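Long-range contacts in putative fusidic acid resistance protein (Staphylococcus aureus, PDB 2YB5), which confers resistance to the antibiotic fusidic acid, probably by binding elongation factor G and helping to clear it from the ribosome: residues 127-135 with 144-152; 158-169 with 187-197. All blocks are in the same frame, centred on the assembly; numbering follows the deposited sequence.

How the interactions relate
Interaction 1 is a β hairpin and interaction 2 the zinc site of the same treble-clef region; their centres lie about 12 Å apart. Both reach one antiparallel sheet, in which strands 142-149 and 167-172 are neighbours. Two points join them directly. Lys131 of interaction 1 reaches the loop between Cys191 and Cys197, where Lys131 NZ probably bonds to Tyr192 O (2.7 Å) and to Ser194 OG (2.9 Å), fastening that turn. The nearest atom of its side chain is still about 9 Å from the zinc ion. Farther along, Ile149 CG1 packs on Ser168 CB at 3.4 Å, and Ser168 OG bonds to Ser150 O.

Interaction 1: 127-135 with 144-152; sequences SSNRKYIVY and GIYGEISPN
Lys131 N donates to Gly147 O on the facing strand at 2.9 Å, and a weaker CA-H···O contact adds to it, with Arg130 CA 3.3 Å from Gly147 O. Gly147 N returns a bond to Lys131 O, and Ile133 and Ile145 repeat this reciprocal pairing two residues further along, giving the regular ladder of an antiparallel hairpin. At the other end Ile149 N donates to Asn129 O at 2.9 Å. Here the strand enters through a G1 bulge, Asn129 and Arg130 both facing Asp125.

On the face carrying Tyr132 and Tyr146, the two tyrosines lie side by side and point the same way. Tyr132 CD1 meets Tyr146 CB at 3.5 Å, while the rings stay oblique, their planes 42° apart. Arg130 crosses over to Tyr146: a bend in its chain at chi3 (-73°) brings the guanidinium alongside the CD1-CE1 side of the ring, the planes 29° apart, with Tyr146 CE1 over the centre of the guanidinium, 3.4 Å from Arg130 CZ. A bond from Arg130 NH1 to Tyr132 OH at 3.1 Å probably helps to hold the group in this orientation; it ties Arg130 to Tyr132, while Tyr146 packs against both.

The face carrying Lys131, Ile133 and Ile145 is aliphatic close to the backbone. Ile133 CB touches Ile145 CG2 at 3.9 Å, and Lys131 CE passes Ile149 CD1 at 3.8 Å before its amine turns to Tyr192, Ser194 and Asn124.

The hairpin lies in the middle of the sheet, with strand 121-125 flanking 130-136 and strand 167-172 flanking 142-149. Helix 204-214 packs on Tyr135 and Ile145 through Leu207, Ile211 and Ile214, whereas Phe99, Val102 and Leu105 meet Tyr132.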
loop_
_atom_site.group_PDB
_atom_site.type_symbol
_atom_site.label_atom_id
_atom_site.label_comp_id
_atom_site.label_asym_id
_atom_site.label_seq_id
_atom_site.Cartn_x
_atom_site.Cartn_y
_atom_site.Cartn_z
ATOM N N SER A 127 17.780 -15.805 7.332
ATOM C CA SER A 127 18.892 -16.362 8.125
ATOM C C SER A 127 18.856 -15.928 9.601
ATOM O O SER A 127 19.433 -16.596 10.456
ATOM C CB SER A 127 20.254 -16.049 7.478
ATOM O OG SER A 127 20.439 -14.666 7.240
ATOM N N SER A 128 18.162 -14.826 9.895
ATOM C CA SER A 128 17.962 -14.350 11.270
ATOM C C SER A 128 16.475 -14.235 11.614
ATOM O O SER A 128 16.101 -13.669 12.651
ATOM C CB SER A 128 18.681 -13.008 11.487
ATOM O OG SER A 128 18.801 -12.271 10.280
ATOM N N ASN A 129 15.634 -14.802 10.748
ATOM C CA ASN A 129 14.190 -14.754 10.900
ATOM C C ASN A 129 13.686 -13.339 11.193
ATOM O O ASN A 129 12.935 -13.096 12.125
ATOM C CB ASN A 129 13.758 -15.769 11.949
ATOM C CG ASN A 129 13.905 -17.193 11.448
ATOM O OD1 ASN A 129 13.144 -17.630 10.580
ATOM N ND2 ASN A 129 14.902 -17.912 11.958
ATOM N N ARG A 130 14.109 -12.413 10.353
ATOM C CA ARG A 130 13.866 -11.001 10.567
ATOM C C ARG A 130 13.095 -10.418 9.384
ATOM O O ARG A 130 13.202 -10.917 8.265
ATOM C CB ARG A 130 15.218 -10.305 10.723
ATOM C CG ARG A 130 15.159 -8.854 11.168
ATOM C CD ARG A 130 16.567 -8.335 11.467
ATOM N NE ARG A 130 17.108 -8.886 12.709
ATOM C CZ ARG A 130 18.279 -8.547 13.246
ATOM N NH1 ARG A 130 19.062 -7.642 12.667
ATOM N NH2 ARG A 130 18.665 -9.110 14.378
ATOM N N LYS A 131 12.298 -9.386 9.648
ATOM C CA LYS A 131 11.779 -8.517 8.595
ATOM C C LYS A 131 12.213 -7.097 8.911
ATOM O O LYS A 131 12.172 -6.669 10.068
ATOM C CB LYS A 131 10.239 -8.581 8.460
ATOM C CG LYS A 131 9.660 -7.645 7.378
ATOM C CD LYS A 131 8.145 -7.527 7.406
ATOM C CE LYS A 131 7.402 -8.794 6.969
ATOM N NZ LYS A 131 7.676 -9.126 5.539
ATOM N N TYR A 132 12.637 -6.395 7.865
ATOM C CA TYR A 132 12.972 -4.987 7.914
ATOM C C TYR A 132 11.884 -4.220 7.180
ATOM O O TYR A 132 11.400 -4.683 6.142
ATOM C CB TYR A 132 14.291 -4.748 7.182
ATOM C CG TYR A 132 15.494 -5.326 7.853
ATOM C CD1 TYR A 132 16.180 -4.601 8.811
ATOM C CD2 TYR A 132 15.969 -6.586 7.517
ATOM C CE1 TYR A 132 17.287 -5.103 9.419
ATOM C CE2 TYR A 132 17.089 -7.104 8.126
ATOM C CZ TYR A 132 17.742 -6.356 9.081
ATOM O OH TYR A 132 18.862 -6.837 9.707
ATOM N N ILE A 133 11.510 -3.054 7.705
ATOM C CA ILE A 133 10.495 -2.208 7.090
ATOM C C ILE A 133 11.004 -0.775 7.026
ATOM O O ILE A 133 11.364 -0.224 8.041
ATOM C CB ILE A 133 9.159 -2.268 7.871
ATOM C CG1 ILE A 133 8.456 -3.606 7.613
ATOM C CG2 ILE A 133 8.245 -1.091 7.498
ATOM C CD1 ILE A 133 7.467 -4.038 8.730
ATOM N N VAL A 134 11.051 -0.197 5.830
ATOM C CA VAL A 134 11.488 1.177 5.625
ATOM C C VAL A 134 10.358 1.955 4.942
ATOM O O VAL A 134 9.658 1.424 4.073
ATOM C CB VAL A 134 12.799 1.242 4.787
ATOM C CG1 VAL A 134 13.152 2.675 4.383
ATOM C CG2 VAL A 134 13.965 0.602 5.575
ATOM N N TYR A 135 10.189 3.201 5.370
ATOM C CA TYR A 135 9.135 4.090 4.896
ATOM C C TYR A 135 9.517 5.554 5.133
ATOM O O TYR A 135 10.504 5.861 5.824
ATOM C CB TYR A 135 7.809 3.769 5.611
ATOM C CG TYR A 135 7.892 3.929 7.118
ATOM C CD1 TYR A 135 7.624 5.155 7.713
ATOM C CD2 TYR A 135 8.264 2.867 7.943
ATOM C CE1 TYR A 135 7.708 5.317 9.088
ATOM C CE2 TYR A 135 8.374 3.024 9.308
ATOM C CZ TYR A 135 8.086 4.257 9.873
ATOM O OH TYR A 135 8.174 4.456 11.216
ATOM N N GLY A 144 12.771 3.521 9.828
ATOM C CA GLY A 144 12.850 2.087 9.675
ATOM C C GLY A 144 12.689 1.378 11.005
ATOM O O GLY A 144 12.995 1.926 12.080
ATOM N N ILE A 145 12.206 0.148 10.922
ATOM C CA ILE A 145 12.028 -0.711 12.073
ATOM C C ILE A 145 12.362 -2.123 11.603
ATOM O O ILE A 145 12.301 -2.403 10.410
ATOM C CB ILE A 145 10.563 -0.610 12.572
ATOM C CG1 ILE A 145 10.408 -1.196 13.971
ATOM C CG2 ILE A 145 9.615 -1.297 11.594
ATOM C CD1 ILE A 145 8.969 -1.131 14.511
ATOM N N TYR A 146 12.733 -3.005 12.521
ATOM C CA TYR A 146 12.851 -4.429 12.205
ATOM C C TYR A 146 12.429 -5.278 13.392
ATOM O O TYR A 146 12.349 -4.790 14.512
ATOM C CB TYR A 146 14.270 -4.798 11.775
ATOM C CG TYR A 146 15.320 -4.780 12.863
ATOM C CD1 TYR A 146 15.581 -5.917 13.633
ATOM C CD2 TYR A 146 16.083 -3.647 13.097
ATOM C CE1 TYR A 146 16.551 -5.905 14.629
ATOM C CE2 TYR A 146 17.067 -3.628 14.079
ATOM C CZ TYR A 146 17.296 -4.753 14.843
ATOM O OH TYR A 146 18.268 -4.720 15.815
ATOM N N GLY A 147 12.160 -6.550 13.128
ATOM C CA GLY A 147 11.771 -7.471 14.177
ATOM C C GLY A 147 11.790 -8.910 13.723
ATOM O O GLY A 147 12.011 -9.197 12.544
ATOM N N GLU A 148 11.563 -9.807 14.674
ATOM C CA GLU A 148 11.477 -11.234 14.405
ATOM C C GLU A 148 10.124 -11.594 13.801
ATOM O O GLU A 148 9.061 -11.153 14.280
ATOM C CB GLU A 148 11.692 -12.047 15.695
ATOM C CG GLU A 148 11.855 -13.562 15.442
ATOM C CD GLU A 148 12.160 -14.364 16.701
ATOM O OE1 GLU A 148 13.259 -14.186 17.279
ATOM O OE2 GLU A 148 11.297 -15.176 17.112
ATOM N N ILE A 149 10.159 -12.406 12.753
ATOM C CA ILE A 149 8.938 -12.917 12.157
ATOM C C ILE A 149 9.103 -14.414 11.862
ATOM O O ILE A 149 9.995 -14.813 11.123
ATOM C CB ILE A 149 8.548 -12.094 10.898
ATOM C CG1 ILE A 149 7.114 -12.425 10.465
ATOM C CG2 ILE A 149 9.555 -12.300 9.764
ATOM C CD1 ILE A 149 6.472 -11.388 9.546
ATOM N N SER A 150 8.271 -15.251 12.480
ATOM C CA SER A 150 8.369 -16.689 12.254
ATOM C C SER A 150 7.935 -17.038 10.828
ATOM O O SER A 150 6.963 -16.478 10.327
ATOM C CB SER A 150 7.515 -17.455 13.243
ATOM O OG SER A 150 7.807 -18.837 13.148
ATOM N N PRO A 151 8.659 -17.965 10.169
ATOM C CA PRO A 151 8.320 -18.353 8.805
ATOM C C PRO A 151 7.133 -19.301 8.742
ATOM O O PRO A 151 6.658 -19.621 7.653
ATOM C CB PRO A 151 9.597 -19.044 8.315
ATOM C CG PRO A 151 10.166 -19.665 9.548
ATOM C CD PRO A 151 9.813 -18.728 10.680
ATOM N N ASN A 152 6.666 -19.747 9.906
ATOM C CA ASN A 152 5.457 -20.551 9.999
ATOM C C ASN A 152 4.243 -19.622 9.988
ATOM O O ASN A 152 3.968 -18.938 10.971
ATOM C CB ASN A 152 5.500 -21.417 11.260
ATOM C CG ASN A 152 6.723 -22.329 11.304
ATOM O OD1 ASN A 152 7.311 -22.666 10.269
ATOM N ND2 ASN A 152 7.116 -22.727 12.508
#

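Interaction 2: 158-169 with 187-197; sequences CKICNQESDTSL and GDYICYDSFKC. With ZN (zinc ion), chain C.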
loop_
_atom_site.group_PDB
_atom_site.type_symbol
_atom_site.label_atom_id
_atom_site.label_comp_id
_atom_site.label_asym_id
_atom_site.label_seq_id
_atom_site.Cartn_x
_atom_site.Cartn_y
_atom_site.Cartn_z
ATOM N N CYS A 158 -4.061 -9.121 8.448
ATOM C CA CYS A 158 -2.824 -8.368 8.619
ATOM C C CYS A 158 -3.144 -7.068 9.336
ATOM O O CYS A 158 -4.026 -6.339 8.916
ATOM C CB CYS A 158 -2.193 -8.061 7.256
ATOM S SG CYS A 158 -0.904 -6.776 7.282
ATOM N N LYS A 159 -2.420 -6.747 10.400
ATOM C CA LYS A 159 -2.710 -5.498 11.102
ATOM C C LYS A 159 -2.115 -4.229 10.474
ATOM O O LYS A 159 -2.238 -3.151 11.051
ATOM C CB LYS A 159 -2.348 -5.624 12.579
ATOM C CG LYS A 159 -3.158 -6.722 13.288
ATOM C CD LYS A 159 -4.669 -6.448 13.315
ATOM C CE LYS A 159 -5.433 -7.608 13.950
ATOM N NZ LYS A 159 -6.918 -7.418 13.940
ATOM N N ILE A 160 -1.504 -4.339 9.291
ATOM C CA ILE A 160 -1.128 -3.157 8.525
ATOM C C ILE A 160 -2.186 -2.809 7.472
ATOM O O ILE A 160 -2.720 -1.708 7.474
ATOM C CB ILE A 160 0.240 -3.325 7.874
ATOM C CG1 ILE A 160 1.333 -3.287 8.947
ATOM C CG2 ILE A 160 0.490 -2.221 6.832
ATOM C CD1 ILE A 160 2.640 -3.808 8.487
ATOM N N CYS A 161 -2.482 -3.743 6.575
ATOM C CA CYS A 161 -3.397 -3.489 5.480
ATOM C C CYS A 161 -4.833 -3.872 5.833
ATOM O O CYS A 161 -5.741 -3.583 5.069
ATOM C CB CYS A 161 -2.954 -4.252 4.225
ATOM S SG CYS A 161 -2.991 -6.059 4.378
ATOM N N ASN A 162 -5.009 -4.539 6.978
ATOM C CA ASN A 162 -6.308 -4.981 7.491
ATOM C C ASN A 162 -7.024 -6.048 6.668
ATOM O O ASN A 162 -8.164 -6.364 6.967
ATOM C CB ASN A 162 -7.250 -3.787 7.724
ATOM C CG ASN A 162 -6.776 -2.875 8.837
ATOM O OD1 ASN A 162 -6.883 -1.651 8.740
ATOM N ND2 ASN A 162 -6.274 -3.465 9.908
ATOM N N GLN A 163 -6.374 -6.629 5.663
ATOM C CA GLN A 163 -7.006 -7.697 4.885
ATOM C C GLN A 163 -6.553 -9.083 5.353
ATOM O O GLN A 163 -5.612 -9.210 6.146
ATOM C CB GLN A 163 -6.734 -7.499 3.394
ATOM C CG GLN A 163 -7.252 -6.139 2.889
ATOM C CD GLN A 163 -7.450 -6.075 1.389
ATOM O OE1 GLN A 163 -7.758 -7.077 0.744
ATOM N NE2 GLN A 163 -7.287 -4.880 0.824
ATOM N N GLU A 164 -7.230 -10.119 4.862
ATOM C CA GLU A 164 -6.875 -11.494 5.192
ATOM C C GLU A 164 -5.714 -11.917 4.301
ATOM O O GLU A 164 -5.744 -11.678 3.093
ATOM C CB GLU A 164 -8.078 -12.437 5.010
ATOM C CG GLU A 164 -7.999 -13.694 5.865
ATOM C CD GLU A 164 -9.164 -14.662 5.646
ATOM O OE1 GLU A 164 -9.695 -14.737 4.515
ATOM O OE2 GLU A 164 -9.537 -15.361 6.613
ATOM N N SER A 165 -4.683 -12.514 4.896
ATOM C CA SER A 165 -3.509 -12.960 4.144
ATOM C C SER A 165 -2.749 -14.048 4.897
ATOM O O SER A 165 -3.145 -14.445 5.993
ATOM C CB SER A 165 -2.571 -11.780 3.861
ATOM O OG SER A 165 -1.721 -11.516 4.958
ATOM N N ASP A 166 -1.660 -14.526 4.300
ATOM C CA ASP A 166 -0.738 -15.411 5.000
ATOM C C ASP A 166 0.098 -14.528 5.915
ATOM O O ASP A 166 0.921 -13.743 5.441
ATOM C CB ASP A 166 0.147 -16.179 4.021
ATOM C CG ASP A 166 -0.642 -17.142 3.136
ATOM O OD1 ASP A 166 -1.605 -17.767 3.618
ATOM O OD2 ASP A 166 -0.282 -17.276 1.949
ATOM N N THR A 167 -0.145 -14.631 7.220
ATOM C CA THR A 167 0.431 -13.719 8.193
ATOM C C THR A 167 1.395 -14.424 9.139
ATOM O O THR A 167 1.377 -15.643 9.272
ATOM C CB THR A 167 -0.670 -13.036 9.036
ATOM O OG1 THR A 167 -1.194 -13.969 9.986
ATOM C CG2 THR A 167 -1.802 -12.511 8.143
ATOM N N SER A 168 2.253 -13.643 9.780
ATOM C CA SER A 168 3.075 -14.145 10.877
ATOM C C SER A 168 3.238 -13.045 11.896
ATOM O O SER A 168 3.046 -11.856 11.595
ATOM C CB SER A 168 4.455 -14.564 10.399
ATOM O OG SER A 168 4.370 -15.545 9.390
ATOM N N LEU A 169 3.622 -13.447 13.099
ATOM C CA LEU A 169 3.754 -12.516 14.198
ATOM C C LEU A 169 5.064 -11.764 14.046
ATOM O O LEU A 169 6.140 -12.367 14.043
ATOM C CB LEU A 169 3.712 -13.253 15.541
ATOM C CG LEU A 169 3.815 -12.386 16.794
ATOM C CD1 LEU A 169 2.710 -11.327 16.828
ATOM C CD2 LEU A 169 3.769 -13.277 18.052
ATOM N N GLY A 187 4.211 -6.299 19.205
ATOM C CA GLY A 187 4.036 -6.694 17.837
ATOM C C GLY A 187 2.636 -7.094 17.495
ATOM O O GLY A 187 1.711 -6.956 18.303
ATOM N N ASP A 188 2.484 -7.583 16.275
ATOM C CA ASP A 188 1.221 -8.120 15.830
ATOM C C ASP A 188 1.400 -8.941 14.569
ATOM O O ASP A 188 2.489 -8.993 13.997
ATOM C CB ASP A 188 0.197 -6.999 15.604
ATOM C CG ASP A 188 -1.211 -7.403 16.028
ATOM O OD1 ASP A 188 -1.528 -8.612 16.018
ATOM O OD2 ASP A 188 -2.015 -6.505 16.352
ATOM N N TYR A 189 0.324 -9.596 14.155
ATOM C CA TYR A 189 0.323 -10.382 12.932
ATOM C C TYR A 189 0.211 -9.479 11.699
ATOM O O TYR A 189 -0.683 -8.647 11.611
ATOM C CB TYR A 189 -0.801 -11.433 12.958
ATOM C CG TYR A 189 -0.468 -12.605 13.885
ATOM C CD1 TYR A 189 -0.728 -12.537 15.253
ATOM C CD2 TYR A 189 0.130 -13.763 13.393
ATOM C CE1 TYR A 189 -0.414 -13.594 16.103
ATOM C CE2 TYR A 189 0.446 -14.831 14.242
ATOM C CZ TYR A 189 0.173 -14.735 15.591
ATOM O OH TYR A 189 0.485 -15.783 16.426
ATOM N N ILE A 190 1.138 -9.672 10.762
ATOM C CA ILE A 190 1.164 -8.938 9.509
ATOM C C ILE A 190 1.467 -9.875 8.334
ATOM O O ILE A 190 1.902 -11.015 8.529
ATOM C CB ILE A 190 2.220 -7.808 9.524
ATOM C CG1 ILE A 190 3.637 -8.385 9.709
ATOM C CG2 ILE A 190 1.889 -6.773 10.598
ATOM C CD1 ILE A 190 4.759 -7.329 9.684
ATOM N N CYS A 191 1.259 -9.365 7.122
ATOM C CA CYS A 191 1.535 -10.115 5.905
ATOM C C CYS A 191 2.994 -10.565 5.928
ATOM O O CYS A 191 3.893 -9.759 6.130
ATOM C CB CYS A 191 1.279 -9.254 4.668
ATOM S SG CYS A 191 -0.469 -8.686 4.359
ATOM N N TYR A 192 3.226 -11.861 5.749
ATOM C CA TYR A 192 4.581 -12.361 5.630
ATOM C C TYR A 192 5.298 -11.698 4.447
ATOM O O TYR A 192 6.466 -11.316 4.543
ATOM C CB TYR A 192 4.585 -13.870 5.419
ATOM C CG TYR A 192 5.972 -14.438 5.545
ATOM C CD1 TYR A 192 6.571 -14.549 6.792
ATOM C CD2 TYR A 192 6.704 -14.823 4.421
ATOM C CE1 TYR A 192 7.857 -15.045 6.929
ATOM C CE2 TYR A 192 7.987 -15.327 4.549
ATOM C CZ TYR A 192 8.559 -15.428 5.811
ATOM O OH TYR A 192 9.822 -15.933 5.983
ATOM N N ASP A 193 4.571 -11.584 3.341
ATOM C CA ASP A 193 5.058 -10.979 2.112
ATOM C C ASP A 193 4.584 -9.520 2.033
ATOM O O ASP A 193 3.425 -9.251 1.739
ATOM C CB ASP A 193 4.530 -11.792 0.920
ATOM C CG ASP A 193 4.908 -11.201 -0.407
ATOM O OD1 ASP A 193 5.680 -10.227 -0.457
ATOM O OD2 ASP A 193 4.418 -11.720 -1.423
ATOM N N SER A 194 5.496 -8.589 2.309
ATOM C CA SER A 194 5.180 -7.168 2.342
ATOM C C SER A 194 4.787 -6.621 0.972
ATOM O O SER A 194 4.091 -5.609 0.887
ATOM C CB SER A 194 6.362 -6.382 2.908
ATOM O OG SER A 194 6.641 -6.811 4.234
ATOM N N PHE A 195 5.204 -7.293 -0.100
ATOM C CA PHE A 195 4.821 -6.864 -1.445
ATOM C C PHE A 195 3.348 -7.124 -1.714
ATOM O O PHE A 195 2.664 -6.277 -2.290
ATOM C CB PHE A 195 5.757 -7.478 -2.488
ATOM C CG PHE A 195 7.183 -7.059 -2.277
ATOM C CD1 PHE A 195 7.638 -5.858 -2.788
ATOM C CD2 PHE A 195 8.034 -7.812 -1.470
ATOM C CE1 PHE A 195 8.943 -5.433 -2.556
ATOM C CE2 PHE A 195 9.336 -7.390 -1.225
ATOM C CZ PHE A 195 9.790 -6.198 -1.772
ATOM N N LYS A 196 2.841 -8.260 -1.248
ATOM C CA LYS A 196 1.401 -8.521 -1.284
ATOM C C LYS A 196 0.641 -7.520 -0.408
ATOM O O LYS A 196 -0.378 -6.968 -0.835
ATOM C CB LYS A 196 1.102 -9.941 -0.827
ATOM C CG LYS A 196 -0.369 -10.346 -0.962
ATOM C CD LYS A 196 -0.725 -11.518 -0.054
ATOM C CE LYS A 196 -2.200 -11.904 -0.228
ATOM N NZ LYS A 196 -2.658 -12.919 0.763
ATOM N N CYS A 197 1.131 -7.307 0.812
ATOM C CA CYS A 197 0.616 -6.259 1.720
ATOM C C CYS A 197 0.464 -4.892 1.034
ATOM O O CYS A 197 -0.576 -4.238 1.150
ATOM C CB CYS A 197 1.566 -6.081 2.917
ATOM S SG CYS A 197 0.898 -5.090 4.268
HETATM ZN ZN ZN C . -0.784 -6.682 4.996
HETATM O O HOH W 1 -4.390 -10.340 1.525
HETATM O O HOH W 2 1.849 -12.704 3.145
#
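Cys158 and Cys161 face Cys191 and Cys197 around a zinc ion that fills the hollow between the two segments, at 2.1 Å from Cys191 SG and 2.4 Å from Cys161 SG and Cys197 SG. The 158-161 turn is a zinc knuckle; the other two ligands come from the end of strand 187-191 and the first turn of helix 194-200, consistent with a treble clef, Cys191 lying just ahead of the helix. Strand and knuckle are tied by Lys159 N, which donates to Tyr189 O at 2.8 Å.

Beside the metal, Ile160 fills a dip in the facing segment: its CD1 meets Ile190 CG2 at 3.7 Å, and its CG2 branch leans on Cys197 SG. Across the metal site Ser165 plugs the flank of Cys191, with Ser165 OG 3.2 Å from Cys191 SG, and the extended Lys196 chain brings its amine over Ser165 CB. Farther along the strand pair, Leu169 CB rests over one face of the Tyr189 ring, a CH-π contact 4.0 Å from the centroid, while Leu169 CD1 reaches past it to the backbone of Asp188.

Cys158 SG, turned to the zinc by a chi1 of 165° (anti to N), accepts three backbone N-H groups, from Cys191 (3.4 Å from N), Ile160 (3.2 Å from N) and Cys161. Four thiolates would leave the zinc site with a net negative charge; these N-H···S bonds probably temper it, consistent with a structural metal site.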